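Local coordinates for protein AvrL567-D (Melampsora lini, PDB 2QVT) that acts as an avirulence protein of the flax rust fungus, probably recognised by flax resistance proteins so that the plant mounts a defence, at residues M64-F69 with T121-Q126; G74-E79 with V103-D108; C83-H88 with N95-L100. All coordinates share one frame; numbering follows the deposited sequence.

Contact 1 of 3, residues M64-F69 with T121-Q126; sequences MTMPLF and TRRTIQ
M66 and R123 both turn a corner at chi3 (73° for M66, -81° for R123), and these bends place M66 CE and R123 NE so that the methyl ends up over one face of the guanidinium. The contact sits where the strand 67-69 begins, at the edge of the three-stranded antiparallel sheet of this two-sheet beta sandwich, and ties it to the long loop between strands 98-104 and 141-148.

M66 CE lies 3.2 Å from R123 NH2 and 3.6 Å from R123 CZ, while nearer the backbone M66 CB packs 3.5 Å from R123 O. The thioether chain and the arginine run obliquely across each other, with R123 on the solvent side and M66 buried.

The backbone link is centred on T65 O. I125 N donates to T65 O over 3.0 Å with a fairly straight N-H...O angle of 161°, and T124 CA lies 3.1 Å from T65 O in a bent CA-H...O contact. A water adds a weak bond to T65 O and a much firmer one to I125 O, so T65 O takes one backbone N-H, a CA-H contact and a weak water bond. The I125 side chain points toward the 64-69 segment: its CD1 meets P67 CD at 4.2 Å, and beyond the contact the same isoleucine also touches I86 of the neighbouring sheet.

T65 OG1 is held chiefly by D60 OD2, and D60 also takes the M66 backbone N-H through OD1, so D60 grips T65 and M66 from outside the two segments, consistent with its helping to set the path of the backbone at T65 O. A second water extends the polar edge, donating to T65 OG1 at 2.9 Å and accepting from R123 NH2.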
# COMPACT_ATOMS: atom_id res chain seq x y z
N MET A 64 4.20 -0.68 12.43
CA MET A 64 3.58 -0.99 11.14
C MET A 64 2.25 -0.27 11.03
O MET A 64 1.25 -0.87 10.71
CB MET A 64 3.39 -2.50 10.95
CG MET A 64 4.69 -3.30 11.02
SD MET A 64 4.46 -5.10 10.92
CE MET A 64 3.76 -5.53 12.53
N THR A 65 2.25 1.04 11.28
CA THR A 65 1.01 1.80 11.26
C THR A 65 0.61 2.20 9.85
O THR A 65 -0.54 2.53 9.61
CB THR A 65 1.09 3.04 12.17
OG1 THR A 65 1.98 3.99 11.61
CG2 THR A 65 1.61 2.68 13.54
N MET A 66 1.54 2.15 8.91
CA MET A 66 1.25 2.48 7.53
C MET A 66 2.40 2.05 6.63
O MET A 66 3.56 2.00 7.06
CB MET A 66 1.02 4.01 7.36
CG MET A 66 2.28 4.85 7.53
SD MET A 66 1.93 6.60 7.22
CE MET A 66 1.03 7.01 8.70
N PRO A 67 2.09 1.79 5.35
CA PRO A 67 3.18 1.52 4.43
C PRO A 67 3.79 2.81 3.93
O PRO A 67 3.13 3.88 3.92
CB PRO A 67 2.49 0.79 3.28
CG PRO A 67 1.08 1.45 3.24
CD PRO A 67 0.76 1.75 4.69
N LEU A 68 5.04 2.71 3.50
CA LEU A 68 5.75 3.79 2.79
C LEU A 68 6.10 3.33 1.35
O LEU A 68 6.23 2.14 1.07
CB LEU A 68 7.00 4.21 3.57
CG LEU A 68 6.86 4.69 5.04
CD1 LEU A 68 8.24 5.14 5.56
CD2 LEU A 68 5.78 5.81 5.29
N PHE A 69 6.29 4.29 0.47
CA PHE A 69 6.40 4.05 -0.94
C PHE A 69 7.63 4.77 -1.49
O PHE A 69 7.97 5.87 -1.02
CB PHE A 69 5.14 4.54 -1.63
CG PHE A 69 3.92 3.85 -1.12
CD1 PHE A 69 3.56 2.57 -1.61
CD2 PHE A 69 3.13 4.44 -0.13
CE1 PHE A 69 2.46 1.94 -1.14
CE2 PHE A 69 2.00 3.78 0.34
CZ PHE A 69 1.69 2.51 -0.16
N THR A 121 -9.98 9.17 3.50
CA THR A 121 -8.83 8.27 3.28
C THR A 121 -8.20 7.89 4.63
O THR A 121 -7.67 8.74 5.30
CB THR A 121 -7.79 8.94 2.33
OG1 THR A 121 -8.45 9.30 1.11
CG2 THR A 121 -6.62 8.02 1.99
N ARG A 122 -8.30 6.63 5.03
CA ARG A 122 -7.59 6.14 6.23
C ARG A 122 -6.08 6.39 6.12
O ARG A 122 -5.49 6.09 5.07
CB ARG A 122 -7.83 4.64 6.44
CG ARG A 122 -9.31 4.23 6.44
CD ARG A 122 -9.79 3.90 7.82
NE ARG A 122 -11.07 4.54 8.14
CZ ARG A 122 -11.32 5.20 9.27
NH1 ARG A 122 -10.39 5.27 10.21
NH2 ARG A 122 -12.51 5.78 9.47
N ARG A 123 -5.47 6.93 7.18
CA ARG A 123 -4.00 7.07 7.18
C ARG A 123 -3.27 5.85 7.75
O ARG A 123 -2.17 5.56 7.36
CB ARG A 123 -3.49 8.42 7.78
CG ARG A 123 -3.61 8.59 9.28
CD ARG A 123 -2.92 9.91 9.80
NE ARG A 123 -1.45 9.81 9.97
CZ ARG A 123 -0.82 9.17 10.96
NH1 ARG A 123 -1.50 8.54 11.91
NH2 ARG A 123 0.51 9.14 11.01
N THR A 124 -3.92 5.11 8.64
CA THR A 124 -3.27 3.97 9.24
C THR A 124 -4.03 2.68 8.98
O THR A 124 -5.23 2.70 8.67
CB THR A 124 -3.05 4.14 10.76
OG1 THR A 124 -4.33 4.13 11.39
CG2 THR A 124 -2.28 5.43 11.06
N ILE A 125 -3.29 1.59 9.05
CA ILE A 125 -3.81 0.24 8.89
C ILE A 125 -4.76 -0.13 10.06
O ILE A 125 -4.47 0.15 11.21
CB ILE A 125 -2.61 -0.78 8.67
CG1 ILE A 125 -1.79 -0.36 7.45
CG2 ILE A 125 -3.11 -2.26 8.57
CD1 ILE A 125 -2.61 -0.33 6.12
N GLN A 126 -5.92 -0.70 9.72
CA GLN A 126 -6.94 -1.07 10.69
C GLN A 126 -7.22 -2.58 10.59
O GLN A 126 -6.84 -3.21 9.63
CB GLN A 126 -8.24 -0.32 10.39
CG GLN A 126 -8.14 1.19 10.19
CD GLN A 126 -7.92 1.96 11.47
OE1 GLN A 126 -8.28 1.51 12.58
NE2 GLN A 126 -7.31 3.13 11.34
O HOH W 1 -2.19 1.10 12.19
O HOH W 2 1.32 6.54 12.77

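Contact 2 of 3, residues G74-E79 with V103-D108; sequences GEQAEE and VNSNMD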
# COMPACT_ATOMS: atom_id res chain seq x y z
N GLY A 74 12.58 4.22 -12.59
CA GLY A 74 13.40 5.05 -13.47
C GLY A 74 12.71 6.31 -13.99
O GLY A 74 11.53 6.55 -13.72
N GLU A 75 13.45 7.10 -14.78
CA GLU A 75 13.05 8.46 -15.16
C GLU A 75 11.80 8.54 -16.01
O GLU A 75 11.62 7.79 -16.97
CB GLU A 75 14.21 9.22 -15.82
CG GLU A 75 13.73 10.38 -16.78
CD GLU A 75 14.75 11.51 -17.01
OE1 GLU A 75 15.98 11.26 -16.90
OE2 GLU A 75 14.29 12.64 -17.32
N GLN A 76 10.93 9.47 -15.64
CA GLN A 76 9.72 9.73 -16.39
C GLN A 76 9.72 11.16 -16.90
O GLN A 76 9.98 12.11 -16.15
CB GLN A 76 8.46 9.44 -15.56
CG GLN A 76 8.36 8.01 -15.08
CD GLN A 76 8.45 6.98 -16.22
OE1 GLN A 76 7.82 7.14 -17.25
NE2 GLN A 76 9.22 5.92 -16.02
N ALA A 77 9.46 11.28 -18.21
CA ALA A 77 9.15 12.56 -18.86
C ALA A 77 8.18 13.37 -17.98
O ALA A 77 8.62 14.23 -17.18
CB ALA A 77 8.57 12.30 -20.30
N GLU A 78 6.89 13.07 -18.09
CA GLU A 78 5.88 13.70 -17.24
C GLU A 78 5.74 12.93 -15.91
O GLU A 78 6.01 11.74 -15.84
CB GLU A 78 4.52 13.77 -17.97
CG GLU A 78 4.43 14.73 -19.19
CD GLU A 78 4.94 16.16 -18.93
OE1 GLU A 78 4.68 16.75 -17.84
OE2 GLU A 78 5.61 16.70 -19.85
N GLU A 79 5.31 13.65 -14.88
CA GLU A 79 5.02 13.02 -13.60
C GLU A 79 3.86 12.01 -13.73
O GLU A 79 2.81 12.36 -14.25
CB GLU A 79 4.71 14.07 -12.55
CG GLU A 79 4.52 13.41 -11.20
CD GLU A 79 4.48 14.39 -10.05
OE1 GLU A 79 3.39 14.65 -9.52
OE2 GLU A 79 5.53 14.89 -9.65
N VAL A 103 0.49 7.84 -5.07
CA VAL A 103 1.91 7.90 -5.09
C VAL A 103 2.29 8.41 -6.49
O VAL A 103 1.48 8.38 -7.41
CB VAL A 103 2.53 6.52 -4.72
CG1 VAL A 103 2.24 6.20 -3.23
CG2 VAL A 103 2.01 5.43 -5.62
N ASN A 104 3.52 8.89 -6.66
CA ASN A 104 3.91 9.34 -7.98
C ASN A 104 5.38 9.05 -8.30
O ASN A 104 6.16 8.69 -7.41
CB ASN A 104 3.56 10.83 -8.16
CG ASN A 104 4.20 11.69 -7.14
OD1 ASN A 104 5.39 11.93 -7.22
ND2 ASN A 104 3.43 12.13 -6.13
N SER A 105 5.70 9.17 -9.59
CA SER A 105 7.07 8.99 -10.09
C SER A 105 8.11 10.01 -9.56
O SER A 105 9.31 9.79 -9.71
CB SER A 105 7.08 8.93 -11.62
OG SER A 105 6.49 10.10 -12.18
N ASN A 106 7.67 11.10 -8.92
CA ASN A 106 8.64 11.94 -8.20
C ASN A 106 8.97 11.53 -6.77
O ASN A 106 9.81 12.17 -6.15
CB ASN A 106 8.27 13.44 -8.27
CG ASN A 106 8.51 14.00 -9.64
OD1 ASN A 106 9.35 13.50 -10.39
ND2 ASN A 106 7.74 15.00 -10.00
N MET A 107 8.35 10.48 -6.23
CA MET A 107 8.72 10.02 -4.87
C MET A 107 9.91 9.05 -4.99
O MET A 107 9.86 7.92 -4.50
CB MET A 107 7.54 9.29 -4.20
CG MET A 107 6.29 10.15 -4.09
SD MET A 107 4.90 9.13 -3.56
CE MET A 107 3.86 10.39 -2.81
N ASP A 108 10.95 9.50 -5.69
CA ASP A 108 12.05 8.61 -6.07
C ASP A 108 13.32 8.81 -5.27
O ASP A 108 14.23 8.01 -5.37
CB ASP A 108 12.33 8.69 -7.59
CG ASP A 108 12.65 10.13 -8.08
OD1 ASP A 108 12.26 11.13 -7.42
OD2 ASP A 108 13.24 10.26 -9.18
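The carboxylate of E79 and the side-chain amide of N104 lie stacked, their planes only 9° apart, with E79 OE1 at 3.9 Å from N104 CG and the two chains crossing obliquely. The amide of N106 stands nearly perpendicular to the carboxylate, 81° from its plane. E79 OE2 is modelled implausibly close to N106 ND2, which leaves the placing of that pair doubtful. E79 gets here with CG anti to its backbone N (chi1 -176°) and an extended chain beyond.

N104 to M107 form a type I beta turn at the end of strand 98-104, closed by M107 N to N104 O at 3.1 Å, with M107 itself at the centre of an inverse gamma turn. N104 OD1 accepts a weak bond from N106 N inside this turn. The loop 74-79, which leads from strand 67-71 into strand 81-86, lies alongside it at the surface of the protein.

S105 reaches into the loop: its CB packs 3.8 Å from Q76 CG, and its OG lies 3.6 Å from E79 CA while bonding to the backbone N of L80. The far end of Q76 turns away from S105, and its NE2 gives a weak bond to G74 O.

Contact 3 of 3, residues C83-H88 with N95-L100; sequences CVHIAH and NLARTL
Strands 83-86 and 98-100 run antiparallel, with I86 and R98 as a hydrogen-bonded pair, H85 and T99 as the non-hydrogen-bonded pair next to it, and L100 N donating to V84 O one step further on.

I86 N reaches R98 O and R98 N reaches I86 O, both at 2.8 Å. The L100 N to V84 O bond is equally short and nearly straight, at 170°. R98 O also lies 3.1 Å from H85 CA in a CA-H...O contact.

Beyond the paired strands R98 meets H88. The arginine folds back on itself, bent at chi2 (47°, which sets CD) and again at chi3, which sets NE, and its guanidinium lies flat on the H88 ring, centres 3.7 Å apart and planes within 8°. NE stands over the middle of the ring, while R98 CG comes to 3.3 Å from H88 NE2. The opposite face of the guanidinium is covered by L96 CD2, so the flat group is sandwiched. It is also fixed by L96 O, which accepts from R98 NH2 at 3.0 Å and, more weakly, from NE. A water joins the same L96 O to H88 N. Outside the two segments, H88 also meets the rings of F128 and H129.

I86 and L100 form an apolar patch inward from this stack. L100 CD1 touches I86 CD1 at 4.0 Å and also V84 CG1, and I86 CG2 packs against R98 CB. The A97 methyl lies against the side chain of H85, which projects on the sheet face opposite to I86.

This is a beta hairpin whose second strand, 98-104, forms an edge of the four-stranded antiparallel sheet within this chain, with the arginine-histidine stack at the end where the connecting loop joins the two strands.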
# COMPACT_ATOMS: atom_id res chain seq x y z
N CYS A 83 -3.09 5.59 -7.90
CA CYS A 83 -3.87 5.35 -6.72
C CYS A 83 -3.40 4.05 -6.09
O CYS A 83 -3.11 3.07 -6.79
CB CYS A 83 -5.32 5.22 -7.14
SG CYS A 83 -6.47 5.87 -5.95
N VAL A 84 -3.24 4.07 -4.78
CA VAL A 84 -2.89 2.86 -4.05
C VAL A 84 -4.19 2.31 -3.50
O VAL A 84 -4.74 2.86 -2.55
CB VAL A 84 -1.94 3.10 -2.85
CG1 VAL A 84 -1.57 1.75 -2.21
CG2 VAL A 84 -0.70 3.88 -3.29
N HIS A 85 -4.70 1.27 -4.12
CA HIS A 85 -5.90 0.59 -3.67
C HIS A 85 -5.56 -0.45 -2.58
O HIS A 85 -4.50 -1.09 -2.60
CB HIS A 85 -6.60 -0.11 -4.86
CG HIS A 85 -7.45 0.80 -5.70
ND1 HIS A 85 -7.33 2.18 -5.68
CD2 HIS A 85 -8.44 0.53 -6.58
CE1 HIS A 85 -8.20 2.72 -6.52
NE2 HIS A 85 -8.89 1.74 -7.07
N ILE A 86 -6.51 -0.62 -1.67
CA ILE A 86 -6.39 -1.56 -0.61
C ILE A 86 -7.74 -2.26 -0.45
O ILE A 86 -8.79 -1.60 -0.45
CB ILE A 86 -5.94 -0.86 0.74
CG1 ILE A 86 -5.67 -1.91 1.83
CG2 ILE A 86 -6.97 0.29 1.18
CD1 ILE A 86 -4.85 -1.37 3.07
N ALA A 87 -7.69 -3.58 -0.28
CA ALA A 87 -8.82 -4.38 0.07
C ALA A 87 -9.24 -4.33 1.56
O ALA A 87 -8.41 -4.18 2.48
CB ALA A 87 -8.54 -5.88 -0.38
N HIS A 88 -10.53 -4.54 1.79
CA HIS A 88 -11.05 -4.79 3.14
C HIS A 88 -11.36 -6.29 3.30
O HIS A 88 -11.87 -6.93 2.37
CB HIS A 88 -12.32 -3.97 3.37
CG HIS A 88 -12.08 -2.51 3.59
ND1 HIS A 88 -13.03 -1.70 4.17
CD2 HIS A 88 -11.03 -1.71 3.30
CE1 HIS A 88 -12.57 -0.46 4.24
NE2 HIS A 88 -11.35 -0.44 3.72
N ASN A 95 -16.00 -6.28 -2.02
CA ASN A 95 -15.50 -6.30 -3.40
C ASN A 95 -15.12 -4.91 -3.88
O ASN A 95 -14.68 -4.73 -5.02
CB ASN A 95 -16.56 -6.94 -4.33
CG ASN A 95 -16.71 -8.46 -4.10
OD1 ASN A 95 -15.74 -9.23 -4.22
ND2 ASN A 95 -17.92 -8.89 -3.80
N LEU A 96 -15.32 -3.92 -3.01
CA LEU A 96 -14.97 -2.56 -3.29
C LEU A 96 -13.61 -2.19 -2.65
O LEU A 96 -13.37 -2.30 -1.41
CB LEU A 96 -16.09 -1.61 -2.84
CG LEU A 96 -15.74 -0.11 -2.73
CD1 LEU A 96 -15.90 0.61 -4.09
CD2 LEU A 96 -16.52 0.62 -1.62
N ALA A 97 -12.73 -1.70 -3.52
CA ALA A 97 -11.39 -1.31 -3.13
C ALA A 97 -11.47 0.06 -2.53
O ALA A 97 -12.26 0.91 -2.95
CB ALA A 97 -10.45 -1.30 -4.35
N ARG A 98 -10.62 0.27 -1.55
CA ARG A 98 -10.51 1.57 -0.92
C ARG A 98 -9.20 2.13 -1.40
O ARG A 98 -8.39 1.46 -2.00
CB ARG A 98 -10.50 1.42 0.61
CG ARG A 98 -11.71 1.86 1.42
CD ARG A 98 -13.14 1.43 0.99
NE ARG A 98 -13.50 0.02 0.88
CZ ARG A 98 -14.62 -0.55 1.36
NH1 ARG A 98 -15.48 0.12 2.09
NH2 ARG A 98 -14.86 -1.83 1.11
N THR A 99 -8.99 3.39 -1.09
CA THR A 99 -7.72 4.01 -1.44
C THR A 99 -6.89 4.46 -0.21
O THR A 99 -7.47 4.78 0.83
CB THR A 99 -7.94 5.10 -2.54
OG1 THR A 99 -6.67 5.55 -3.00
CG2 THR A 99 -8.76 6.24 -2.06
N LEU A 100 -5.55 4.36 -0.31
CA LEU A 100 -4.63 4.95 0.70
C LEU A 100 -4.18 6.40 0.34
O LEU A 100 -3.54 7.11 1.16
CB LEU A 100 -3.41 4.02 1.04
CG LEU A 100 -3.75 2.64 1.73
CD1 LEU A 100 -2.61 1.63 1.78
CD2 LEU A 100 -4.38 2.77 3.14
O HOH W 3 -12.31 -4.42 -0.73

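Overall arrangement
Contacts 1 and 3 are close neighbours, their centres about 12 Å apart, whereas contact 2 lies about 22 Å from each, near the far end of strand 98-104. Contacts 2 and 3 share that strand, which pairs with 81-86 in the four-stranded sheet. Contact 1 brings in the other sheet: F69 CG packs 3.6 Å from V103 CG1 of contact 2, and F69 CZ lies 3.9 Å from V84 CG1 of contact 3, across the sandwich interior. The loop side of contact 1 reaches the same sheet through I125 CD1, 3.9 Å from I86 CD1. Along the chain, residues 83-88 and 95-100 fall between the segments of contact 2, and all of these between those of contact 1.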